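Side-chain contacts in P43 (Trichuris muris, PDB 6QIX), which is the major secreted protein of the whipworm, which tethers to matrix and inhibits the function of the cytokine interleukin-13: residues H48-H53 against Y93-E98; M62-P65 against T70-P73; G75-K80 against D107-P112; N125-Q130 against K359-R364. One frame throughout, in Å; residues are numbered along the deposited sequence.

Contact 1 of 4, residues H48-H53 against Y93-E98; sequences HACGMH and YPLDGE
L95 and M52 meet where the loop after helix 39-49 passes the start of strand 95-101, and C50 joins them with its sulfur. The leucine carries the contact. Its CB points toward the facing loop, chi1 (-57°) sets CG beside the backbone N, and an extended chi2 (179°) carries CD1 on toward two sulfur atoms. CB and CG stay back; CD1 makes the closest contacts, 3.8 Å from SD of M52 and 4.1 Å from SG of C50, while CD2 lies 4.4 Å from SD of M52. The methionine reaches it with an extended CB-CG-SD run and then bends at chi3 (84°), turning CE aside and presenting the sulfur. SG of C50 is already spent in a disulfide with C83 on strand 79-85, the partner strand of 95-101 in a two-stranded antiparallel sheet. Between the two sulfur-bearing residues, G51 closes the helix in a Schellman motif, its N bonded to O of H48 at 2.8 Å; glycine suits the positive phi of this turn. On the strand, D96 points the other way and forms salt bridges with R84 and K147. What remains between the segments is apolar: a disulfide sulfur, a thioether and leucine methyls, all poor hydrogen-bonding partners, consistent with cohesion by dispersion and by shedding water, while the covalent link through C50 fixes the helix end to the sheet.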
loop_
_atom_site.group_PDB
_atom_site.type_symbol
_atom_site.label_atom_id
_atom_site.label_comp_id
_atom_site.label_asym_id
_atom_site.label_seq_id
_atom_site.Cartn_x
_atom_site.Cartn_y
_atom_site.Cartn_z
ATOM N N HIS A 48 -9.806 12.324 15.677
ATOM C CA HIS A 48 -10.560 13.264 16.502
ATOM C C HIS A 48 -11.744 13.847 15.742
ATOM O O HIS A 48 -12.798 14.106 16.339
ATOM C CB HIS A 48 -9.653 14.392 16.991
ATOM C CG HIS A 48 -8.598 13.938 17.944
ATOM N ND1 HIS A 48 -7.522 14.725 18.294
ATOM C CD2 HIS A 48 -8.441 12.766 18.605
ATOM C CE1 HIS A 48 -6.752 14.058 19.135
ATOM N NE2 HIS A 48 -7.290 12.870 19.343
ATOM N N ALA A 49 -11.581 14.078 14.435
ATOM C CA ALA A 49 -12.670 14.611 13.620
ATOM C C ALA A 49 -13.878 13.689 13.622
ATOM O O ALA A 49 -15.011 14.161 13.531
ATOM C CB ALA A 49 -12.192 14.832 12.181
ATOM N N CYS A 50 -13.656 12.382 13.686
ATOM C CA CYS A 50 -14.735 11.407 13.808
ATOM C C CYS A 50 -15.179 11.199 15.249
ATOM O O CYS A 50 -16.005 10.320 15.512
ATOM C CB CYS A 50 -14.307 10.057 13.210
ATOM S SG CYS A 50 -14.141 10.070 11.388
ATOM N N GLY A 51 -14.625 11.953 16.189
ATOM C CA GLY A 51 -15.013 11.807 17.578
ATOM C C GLY A 51 -14.462 10.563 18.235
ATOM O O GLY A 51 -15.161 9.937 19.039
ATOM N N MET A 52 -13.222 10.193 17.924
ATOM C CA MET A 52 -12.626 8.973 18.438
ATOM C C MET A 52 -11.207 9.248 18.897
ATOM O O MET A 52 -10.495 10.061 18.301
ATOM C CB MET A 52 -12.612 7.883 17.375
ATOM C CG MET A 52 -13.869 7.862 16.559
ATOM S SD MET A 52 -13.784 6.636 15.264
ATOM C CE MET A 52 -14.277 5.169 16.157
ATOM N N HIS A 53 -10.804 8.557 19.960
ATOM C CA HIS A 53 -9.418 8.590 20.405
ATOM C C HIS A 53 -8.506 8.034 19.316
ATOM O O HIS A 53 -8.898 7.171 18.523
ATOM C CB HIS A 53 -9.248 7.779 21.697
ATOM C CG HIS A 53 -9.491 8.566 22.945
ATOM N ND1 HIS A 53 -9.526 9.944 22.966
ATOM C CD2 HIS A 53 -9.718 8.165 24.220
ATOM C CE1 HIS A 53 -9.766 10.359 24.197
ATOM N NE2 HIS A 53 -9.886 9.298 24.978
ATOM N N TYR A 93 -20.738 -0.029 7.597
ATOM C CA TYR A 93 -19.531 0.613 8.086
ATOM C C TYR A 93 -19.907 1.845 8.907
ATOM O O TYR A 93 -20.784 2.611 8.503
ATOM C CB TYR A 93 -18.658 1.011 6.891
ATOM C CG TYR A 93 -17.293 1.495 7.229
ATOM C CD1 TYR A 93 -16.325 0.615 7.680
ATOM C CD2 TYR A 93 -16.958 2.847 7.097
ATOM C CE1 TYR A 93 -15.063 1.062 7.999
ATOM C CE2 TYR A 93 -15.693 3.294 7.403
ATOM C CZ TYR A 93 -14.748 2.402 7.847
ATOM O OH TYR A 93 -13.493 2.845 8.167
ATOM N N PRO A 94 -19.266 2.068 10.055
ATOM C CA PRO A 94 -19.765 3.105 10.973
ATOM C C PRO A 94 -19.423 4.539 10.603
ATOM O O PRO A 94 -20.066 5.454 11.138
ATOM C CB PRO A 94 -19.109 2.735 12.315
ATOM C CG PRO A 94 -17.876 1.981 11.940
ATOM C CD PRO A 94 -18.224 1.231 10.675
ATOM N N LEU A 95 -18.463 4.778 9.716
ATOM C CA LEU A 95 -17.962 6.121 9.483
ATOM C C LEU A 95 -18.110 6.532 8.024
ATOM O O LEU A 95 -18.151 5.702 7.109
ATOM C CB LEU A 95 -16.479 6.234 9.888
ATOM C CG LEU A 95 -16.189 5.868 11.343
ATOM C CD1 LEU A 95 -14.684 6.006 11.606
ATOM C CD2 LEU A 95 -17.018 6.736 12.309
ATOM N N ASP A 96 -18.112 7.846 7.808
ATOM C CA ASP A 96 -18.180 8.391 6.458
ATOM C C ASP A 96 -17.518 9.764 6.428
ATOM O O ASP A 96 -17.807 10.621 7.274
ATOM C CB ASP A 96 -19.638 8.476 5.979
ATOM C CG ASP A 96 -19.734 8.784 4.503
ATOM O OD1 ASP A 96 -19.115 8.044 3.714
ATOM O OD2 ASP A 96 -20.384 9.791 4.136
ATOM N N GLY A 97 -16.625 9.961 5.455
ATOM C CA GLY A 97 -15.824 11.170 5.401
ATOM C C GLY A 97 -15.971 12.012 4.146
ATOM O O GLY A 97 -16.458 11.549 3.110
ATOM N N GLU A 98 -15.554 13.271 4.247
ATOM C CA GLU A 98 -15.504 14.189 3.118
ATOM C C GLU A 98 -14.193 14.961 3.172
ATOM O O GLU A 98 -13.729 15.322 4.261
ATOM C CB GLU A 98 -16.679 15.158 3.154
ATOM C CG GLU A 98 -17.407 15.264 1.853
ATOM C CD GLU A 98 -18.750 15.918 2.005
ATOM O OE1 GLU A 98 -18.844 16.863 2.822
ATOM O OE2 GLU A 98 -19.702 15.480 1.311
#

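Contact 2 of 4, residues M62-P65 against T70-P73; sequences MDLP and TPPP
L64 reaches across to T70 within the long loop between helix 39-49 and strand 79-85, a stretch without regular secondary structure that doubles back so that M62-P65 faces the proline-rich T70-P73. The close part is small and rests on one methyl. CD1 of L64 lies 3.8 Å from CA of T70, and the leucine and threonine side chains cross at about a right angle. Leucine suits the place because its extended chain carries a single methyl, CD1, to both CA and CG2 of T70. Farther along, the packing slackens: CD of P71 is 4.5 Å from CD1 of L64, a marginal touch, and P72 and P73 lead the chain away from the leucine. All three touching residues are partly exposed, so this is a surface contact. The prolines restrict the backbone of the second piece, and O of P71 is held by NE1 of W36, while the ring of P71 packs on L111 of strand 109-112. L64 itself also touches Y121. On the threonine, OG1 takes the position between the backbone N and the carbonyl carbon (chi1 71°), which leaves the methyl branch for the leucine: CG2 of T70 sits 3.9 Å from CD1 of L64.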
loop_
_atom_site.group_PDB
_atom_site.type_symbol
_atom_site.label_atom_id
_atom_site.label_comp_id
_atom_site.label_asym_id
_atom_site.label_seq_id
_atom_site.Cartn_x
_atom_site.Cartn_y
_atom_site.Cartn_z
ATOM N N MET A 62 5.627 4.979 8.323
ATOM C CA MET A 62 5.828 5.598 7.020
ATOM C C MET A 62 6.322 7.028 7.217
ATOM O O MET A 62 5.791 7.982 6.648
ATOM C CB MET A 62 4.549 5.547 6.179
ATOM C CG MET A 62 3.265 5.797 6.937
ATOM S SD MET A 62 1.948 6.422 5.863
ATOM C CE MET A 62 2.318 5.568 4.331
ATOM N N ASP A 63 7.356 7.184 8.033
ATOM C CA ASP A 63 7.967 8.486 8.239
ATOM C C ASP A 63 9.024 8.742 7.168
ATOM O O ASP A 63 9.422 7.843 6.418
ATOM C CB ASP A 63 8.561 8.572 9.645
ATOM C CG ASP A 63 7.487 8.589 10.727
ATOM O OD1 ASP A 63 6.340 8.996 10.414
ATOM O OD2 ASP A 63 7.783 8.205 11.876
ATOM N N LEU A 64 9.463 10.010 7.084
ATOM C CA LEU A 64 10.547 10.350 6.193
ATOM C C LEU A 64 11.853 9.741 6.709
ATOM O O LEU A 64 12.007 9.490 7.918
ATOM C CB LEU A 64 10.681 11.860 6.074
ATOM C CG LEU A 64 9.494 12.648 5.550
ATOM C CD1 LEU A 64 9.887 14.158 5.486
ATOM C CD2 LEU A 64 9.073 12.129 4.171
ATOM N N PRO A 65 12.811 9.487 5.817
ATOM C CA PRO A 65 14.050 8.843 6.258
ATOM C C PRO A 65 14.755 9.665 7.325
ATOM O O PRO A 65 14.675 10.893 7.352
ATOM C CB PRO A 65 14.888 8.733 4.978
ATOM C CG PRO A 65 14.148 9.498 3.908
ATOM C CD PRO A 65 12.732 9.609 4.346
ATOM N N THR A 70 9.882 17.410 7.936
ATOM C CA THR A 70 8.727 17.437 7.059
ATOM C C THR A 70 8.483 18.868 6.601
ATOM O O THR A 70 8.424 19.780 7.433
ATOM C CB THR A 70 7.472 16.892 7.723
ATOM O OG1 THR A 70 7.008 17.811 8.706
ATOM C CG2 THR A 70 7.756 15.590 8.390
ATOM N N PRO A 71 8.368 19.114 5.307
ATOM C CA PRO A 71 8.219 20.508 4.842
ATOM C C PRO A 71 6.839 21.028 5.178
ATOM O O PRO A 71 5.945 20.244 5.511
ATOM C CB PRO A 71 8.425 20.406 3.328
ATOM C CG PRO A 71 8.027 19.016 2.997
ATOM C CD PRO A 71 8.430 18.162 4.181
ATOM N N PRO A 72 6.614 22.329 5.059
ATOM C CA PRO A 72 5.289 22.899 5.375
ATOM C C PRO A 72 4.268 22.525 4.324
ATOM O O PRO A 72 4.650 22.094 3.235
ATOM C CB PRO A 72 5.549 24.412 5.398
ATOM C CG PRO A 72 6.848 24.608 4.666
ATOM C CD PRO A 72 7.642 23.356 4.794
ATOM N N PRO A 73 2.967 22.684 4.624
ATOM C CA PRO A 73 1.926 22.361 3.645
ATOM C C PRO A 73 2.267 22.832 2.243
ATOM O O PRO A 73 2.649 23.991 2.040
ATOM C CB PRO A 73 0.686 23.068 4.211
ATOM C CG PRO A 73 0.863 23.020 5.686
ATOM C CD PRO A 73 2.397 23.194 5.888
#

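Contact 3 of 4, residues G75-K80 against D107-P112; sequences GHCSFK and DICTLP
C109 and C77 bring two disulfides side by side, their SG atoms 4.3 Å apart, each CB pointing toward the opposite segment. C109 is paired with C74 and C77 with C168, so the two sulfurs are not bonded to each other and lie near one another in loose apolar contact. A chi1 of -66° swings SG of C109 away from the carbonyl carbon and lays it against the backbone of G75, 3.6 Å from N of G75. Glycine is well chosen here: having no side chain, it lets the sulfur lie against its backbone, and its positive phi of 79° is one that glycine readily adopts. Beside the sulfur, N of G75 gives a weak, bent hydrogen bond to O of D107, 2.7 Å long with an angle of 126° at the hydrogen. The side chains of D107 and I108 point away from G75, I108 onto strand 163-168. H76 turns its ring to H103, to which it is hydrogen-bonded, and stacks on Y171. The contact thus joins the approach to strand 79-85, which pairs with 95-101, to strand 109-112, an outer strand of the three-stranded antiparallel sheet whose middle member is 163-168.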
loop_
_atom_site.group_PDB
_atom_site.type_symbol
_atom_site.label_atom_id
_atom_site.label_comp_id
_atom_site.label_asym_id
_atom_site.label_seq_id
_atom_site.Cartn_x
_atom_site.Cartn_y
_atom_site.Cartn_z
ATOM N N GLY A 75 1.842 21.718 -2.335
ATOM C CA GLY A 75 1.568 20.806 -3.449
ATOM C C GLY A 75 0.125 20.536 -3.762
ATOM O O GLY A 75 -0.156 19.619 -4.561
ATOM N N HIS A 76 -0.795 21.315 -3.191
ATOM C CA HIS A 76 -2.221 20.960 -3.189
ATOM C C HIS A 76 -2.456 19.628 -2.446
ATOM O O HIS A 76 -3.434 18.913 -2.701
ATOM C CB HIS A 76 -2.794 20.914 -4.617
ATOM C CG HIS A 76 -2.503 22.152 -5.425
ATOM N ND1 HIS A 76 -3.430 23.150 -5.623
ATOM C CD2 HIS A 76 -1.379 22.557 -6.065
ATOM C CE1 HIS A 76 -2.890 24.122 -6.341
ATOM N NE2 HIS A 76 -1.643 23.788 -6.624
ATOM N N CYS A 77 -1.559 19.291 -1.511
ATOM C CA CYS A 77 -1.630 18.029 -0.767
ATOM C C CYS A 77 -2.274 18.169 0.617
ATOM O O CYS A 77 -2.619 17.153 1.237
ATOM C CB CYS A 77 -0.226 17.433 -0.636
ATOM S SG CYS A 77 0.539 16.963 -2.213
ATOM N N SER A 78 -2.405 19.391 1.125
ATOM C CA SER A 78 -3.100 19.636 2.375
ATOM C C SER A 78 -4.608 19.716 2.133
ATOM O O SER A 78 -5.080 20.144 1.071
ATOM C CB SER A 78 -2.568 20.934 3.003
ATOM O OG SER A 78 -3.222 21.236 4.214
ATOM N N PHE A 79 -5.372 19.312 3.147
ATOM C CA PHE A 79 -6.812 19.181 2.965
ATOM C C PHE A 79 -7.523 19.264 4.300
ATOM O O PHE A 79 -6.939 18.976 5.339
ATOM C CB PHE A 79 -7.168 17.848 2.299
ATOM C CG PHE A 79 -6.815 16.665 3.108
ATOM C CD1 PHE A 79 -7.782 16.043 3.896
ATOM C CD2 PHE A 79 -5.517 16.152 3.099
ATOM C CE1 PHE A 79 -7.472 14.921 4.627
ATOM C CE2 PHE A 79 -5.197 15.017 3.855
ATOM C CZ PHE A 79 -6.170 14.419 4.620
ATOM N N LYS A 80 -8.774 19.707 4.251
ATOM C CA LYS A 80 -9.703 19.635 5.368
ATOM C C LYS A 80 -10.520 18.362 5.255
ATOM O O LYS A 80 -10.732 17.851 4.158
ATOM C CB LYS A 80 -10.662 20.812 5.374
ATOM C CG LYS A 80 -10.005 22.129 5.288
ATOM C CD LYS A 80 -11.083 23.219 5.418
ATOM C CE LYS A 80 -10.498 24.602 5.360
ATOM N NZ LYS A 80 -11.570 25.600 5.507
ATOM N N ASP A 107 2.519 25.731 -3.395
ATOM C CA ASP A 107 3.918 25.636 -3.786
ATOM C C ASP A 107 4.306 24.169 -3.897
ATOM O O ASP A 107 3.842 23.318 -3.124
ATOM C CB ASP A 107 4.827 26.375 -2.792
ATOM C CG ASP A 107 4.617 27.914 -2.792
ATOM O OD1 ASP A 107 4.054 28.501 -3.766
ATOM O OD2 ASP A 107 5.058 28.556 -1.803
ATOM N N ILE A 108 5.180 23.856 -4.852
ATOM C CA ILE A 108 5.526 22.445 -5.051
ATOM C C ILE A 108 6.219 21.864 -3.819
ATOM O O ILE A 108 6.996 22.535 -3.133
ATOM C CB ILE A 108 6.379 22.274 -6.326
ATOM C CG1 ILE A 108 6.460 20.794 -6.728
ATOM C CG2 ILE A 108 7.756 22.859 -6.148
ATOM C CD1 ILE A 108 6.758 20.530 -8.187
ATOM N N CYS A 109 5.908 20.596 -3.522
ATOM C CA CYS A 109 6.545 19.887 -2.419
ATOM C C CYS A 109 7.936 19.431 -2.839
ATOM O O CYS A 109 8.105 18.798 -3.885
ATOM C CB CYS A 109 5.707 18.660 -1.983
ATOM S SG CYS A 109 4.109 19.111 -1.262
ATOM N N THR A 110 8.914 19.662 -1.981
ATOM C CA THR A 110 10.249 19.096 -2.140
ATOM C C THR A 110 10.474 18.082 -1.015
ATOM O O THR A 110 10.462 18.455 0.164
ATOM C CB THR A 110 11.322 20.180 -2.092
ATOM O OG1 THR A 110 11.099 21.125 -3.158
ATOM C CG2 THR A 110 12.689 19.517 -2.242
ATOM N N LEU A 111 10.703 16.829 -1.384
ATOM C CA LEU A 111 10.810 15.711 -0.457
ATOM C C LEU A 111 12.044 14.874 -0.759
ATOM O O LEU A 111 12.515 14.836 -1.897
ATOM C CB LEU A 111 9.555 14.810 -0.549
ATOM C CG LEU A 111 8.265 15.454 -0.097
ATOM C CD1 LEU A 111 7.033 14.688 -0.553
ATOM C CD2 LEU A 111 8.324 15.566 1.410
ATOM N N PRO A 112 12.605 14.200 0.255
ATOM C CA PRO A 112 13.746 13.313 -0.004
ATOM C C PRO A 112 13.338 12.055 -0.744
ATOM O O PRO A 112 12.194 11.580 -0.638
ATOM C CB PRO A 112 14.258 12.963 1.402
ATOM C CG PRO A 112 13.011 12.989 2.247
ATOM C CD PRO A 112 12.180 14.172 1.671
#

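Contact 4 of 4, residues N125-Q130 against K359-R364; sequences NEKLKQ and KEYCKR. With ACT (acetate ion), chain G.
Two lysines and a tyrosine converge on one water: Y361 OH is 2.8 Å from it, K359 NZ donates to it at 3.1 Å, and K127 NZ does so weakly. The water lies at the edge of the tyrosine ring, in its plane, and by accepting from both amines it probably eases the closeness of two like charges whose nitrogens stand 5.0 Å apart. K127 runs extended from chi1 to chi3 and bends at chi4 (134°), with its CE 3.5 Å from OH of Y361. Farther back along the ring, CD2 of L128 approaches obliquely, 3.9 Å from CE1 of Y361, the two side chains at about a right angle. Tyrosine suits this place: its ring packs on a leucine while its hydroxyl joins the polar cluster. Away from the interface, R364, in one of its two modelled conformers, grips an acetate, probably from the crystallisation liquor, by nearly straight bonds from NE to OXT and NH2 to O; N88 holds the same ion. The short helix 126-129 is joined to the 3-10 turn after strand 356-358, with the disulfide of C362 to C131, just past the helix, as covalent tie, and L128 packs on F149 of helix 139-151.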
loop_
_atom_site.group_PDB
_atom_site.type_symbol
_atom_site.label_atom_id
_atom_site.label_comp_id
_atom_site.label_asym_id
_atom_site.label_seq_id
_atom_site.Cartn_x
_atom_site.Cartn_y
_atom_site.Cartn_z
ATOM N N ASN A 125 1.383 4.231 0.940
ATOM C CA ASN A 125 0.204 4.020 1.772
ATOM C C ASN A 125 -0.320 2.593 1.697
ATOM O O ASN A 125 -1.117 2.209 2.558
ATOM C CB ASN A 125 -0.891 5.028 1.422
ATOM C CG ASN A 125 -1.475 4.856 0.019
ATOM O OD1 ASN A 125 -0.986 4.087 -0.825
ATOM N ND2 ASN A 125 -2.531 5.627 -0.245
ATOM N N GLU A 126 0.130 1.801 0.719
ATOM C CA GLU A 126 -0.327 0.421 0.624
ATOM C C GLU A 126 0.008 -0.365 1.893
ATOM O O GLU A 126 -0.680 -1.341 2.225
ATOM C CB GLU A 126 0.287 -0.266 -0.601
ATOM C CG GLU A 126 -0.216 0.229 -1.948
ATOM C CD GLU A 126 -1.685 -0.123 -2.275
ATOM O OE1 GLU A 126 -2.234 -1.120 -1.736
ATOM O OE2 GLU A 126 -2.279 0.631 -3.115
ATOM N N LYS A 127 1.079 0.021 2.589
ATOM C CA LYS A 127 1.453 -0.661 3.829
ATOM C C LYS A 127 0.331 -0.595 4.853
ATOM O O LYS A 127 0.067 -1.578 5.584
ATOM C CB LYS A 127 2.708 0.000 4.385
ATOM C CG LYS A 127 3.238 -0.538 5.699
ATOM C CD LYS A 127 4.727 -0.179 5.871
ATOM C CE LYS A 127 5.315 -0.614 7.221
ATOM N NZ LYS A 127 6.648 -1.302 7.068
ATOM N N LEU A 128 -0.345 0.564 4.917
ATOM C CA LEU A 128 -1.448 0.755 5.851
ATOM C C LEU A 128 -2.753 0.178 5.315
ATOM O O LEU A 128 -3.519 -0.408 6.079
ATOM C CB LEU A 128 -1.627 2.231 6.173
ATOM C CG LEU A 128 -0.497 2.861 6.971
ATOM C CD1 LEU A 128 -0.800 4.302 7.297
ATOM C CD2 LEU A 128 -0.241 2.101 8.236
ATOM N N LYS A 129 -3.016 0.324 4.023
ATOM C CA LYS A 129 -4.191 -0.298 3.421
ATOM C C LYS A 129 -4.180 -1.804 3.667
ATOM O O LYS A 129 -5.231 -2.420 3.896
ATOM C CB LYS A 129 -4.239 0.010 1.911
ATOM C CG LYS A 129 -4.408 1.472 1.590
ATOM C CD LYS A 129 -4.114 1.721 0.120
ATOM C CE LYS A 129 -5.313 1.487 -0.729
ATOM N NZ LYS A 129 -5.057 1.915 -2.172
ATOM N N GLN A 130 -2.998 -2.404 3.702
ATOM C CA GLN A 130 -2.924 -3.847 3.856
ATOM C C GLN A 130 -3.298 -4.301 5.255
ATOM O O GLN A 130 -3.484 -5.516 5.467
ATOM C CB GLN A 130 -1.522 -4.307 3.433
ATOM C CG GLN A 130 -1.390 -4.320 1.908
ATOM C CD GLN A 130 0.015 -4.542 1.416
ATOM O OE1 GLN A 130 0.904 -4.824 2.193
ATOM N NE2 GLN A 130 0.237 -4.351 0.137
ATOM N N LYS A 359 0.030 -7.197 13.500
ATOM C CA LYS A 359 0.790 -6.058 13.994
ATOM C C LYS A 359 -0.114 -5.058 14.723
ATOM O O LYS A 359 -1.267 -4.826 14.334
ATOM C CB LYS A 359 1.496 -5.390 12.829
ATOM C CG LYS A 359 2.674 -6.179 12.261
ATOM C CD LYS A 359 3.363 -5.359 11.136
ATOM C CE LYS A 359 4.345 -6.233 10.330
ATOM N NZ LYS A 359 4.903 -5.480 9.112
ATOM N N GLU A 360 0.419 -4.450 15.796
ATOM C CA GLU A 360 -0.448 -3.695 16.695
ATOM C C GLU A 360 -1.144 -2.546 15.972
ATOM O O GLU A 360 -2.330 -2.285 16.211
ATOM C CB GLU A 360 0.332 -3.157 17.890
ATOM C CG GLU A 360 -0.575 -2.535 18.923
ATOM C CD GLU A 360 -1.402 -3.554 19.713
ATOM O OE1 GLU A 360 -1.107 -4.786 19.674
ATOM O OE2 GLU A 360 -2.351 -3.103 20.413
ATOM N N TYR A 361 -0.428 -1.841 15.094
ATOM C CA TYR A 361 -1.045 -0.678 14.471
ATOM C C TYR A 361 -2.066 -1.076 13.418
ATOM O O TYR A 361 -2.809 -0.208 12.963
ATOM C CB TYR A 361 0.009 0.266 13.850
ATOM C CG TYR A 361 0.835 -0.310 12.726
ATOM C CD1 TYR A 361 0.379 -0.312 11.408
ATOM C CD2 TYR A 361 2.086 -0.840 12.978
ATOM C CE1 TYR A 361 1.134 -0.848 10.413
ATOM C CE2 TYR A 361 2.850 -1.356 11.975
ATOM C CZ TYR A 361 2.372 -1.370 10.704
ATOM O OH TYR A 361 3.155 -1.892 9.700
ATOM N N CYS A 362 -2.145 -2.359 13.057
ATOM C CA CYS A 362 -3.140 -2.824 12.095
ATOM C C CYS A 362 -4.409 -3.351 12.736
ATOM O O CYS A 362 -5.378 -3.604 12.018
ATOM C CB CYS A 362 -2.602 -3.958 11.207
ATOM S SG CYS A 362 -1.523 -3.409 9.906
ATOM N N LYS A 363 -4.418 -3.562 14.045
ATOM C CA LYS A 363 -5.547 -4.206 14.692
ATOM C C LYS A 363 -6.814 -3.387 14.522
ATOM O O LYS A 363 -6.781 -2.151 14.513
ATOM C CB LYS A 363 -5.245 -4.406 16.177
ATOM C CG LYS A 363 -4.405 -5.657 16.455
ATOM C CD LYS A 363 -4.024 -5.809 17.915
ATOM C CE LYS A 363 -3.140 -7.028 18.086
ATOM N NZ LYS A 363 -2.619 -7.155 19.465
ATOM N N ARG A 364 -7.942 -4.085 14.368
ATOM C CA ARG A 364 -9.234 -3.416 14.404
ATOM C C ARG A 364 -9.383 -2.688 15.732
ATOM O O ARG A 364 -8.795 -3.074 16.744
ATOM C CB ARG A 364 -10.370 -4.422 14.193
ATOM C CG ARG A 364 -10.579 -4.767 12.726
ATOM C CD ARG A 364 -11.647 -5.808 12.524
ATOM N NE ARG A 364 -12.979 -5.231 12.623
ATOM C CZ ARG A 364 -14.108 -5.922 12.506
ATOM N NH1 ARG A 364 -14.074 -7.227 12.284
ATOM N NH2 ARG A 364 -15.273 -5.305 12.618
HETATM C C ACT G . -14.401 -2.102 12.544
HETATM O O ACT G . -15.483 -2.736 12.704
HETATM O OXT ACT G . -13.225 -2.471 12.791
HETATM C CH3 ACT G . -14.502 -0.693 11.926
HETATM O O HOH W 1 5.857 -2.671 10.093
#

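How the contacts relate
Contacts 2 and 3 are close neighbours, their centres 10 Å apart: CG of P71 packs on O of T110 at 3.8 Å, and CD of P65 on CG of P112 at 4.0 Å. Contact 2 also touches contact 4, where SD of M62, in one of its two modelled conformers, lies 3.8 Å from CD1 of L128, so the 62-73 loop may bridge strand 109-112 and helix 126-129. Contact 1 encloses contact 2 along the chain yet stays about 16 Å from it between nearest atoms; its tie is to contact 3, through the sheet of strands 79-85 and 95-101. Contact 4 alone links residues more than 200 positions apart. None is assigned to an active site.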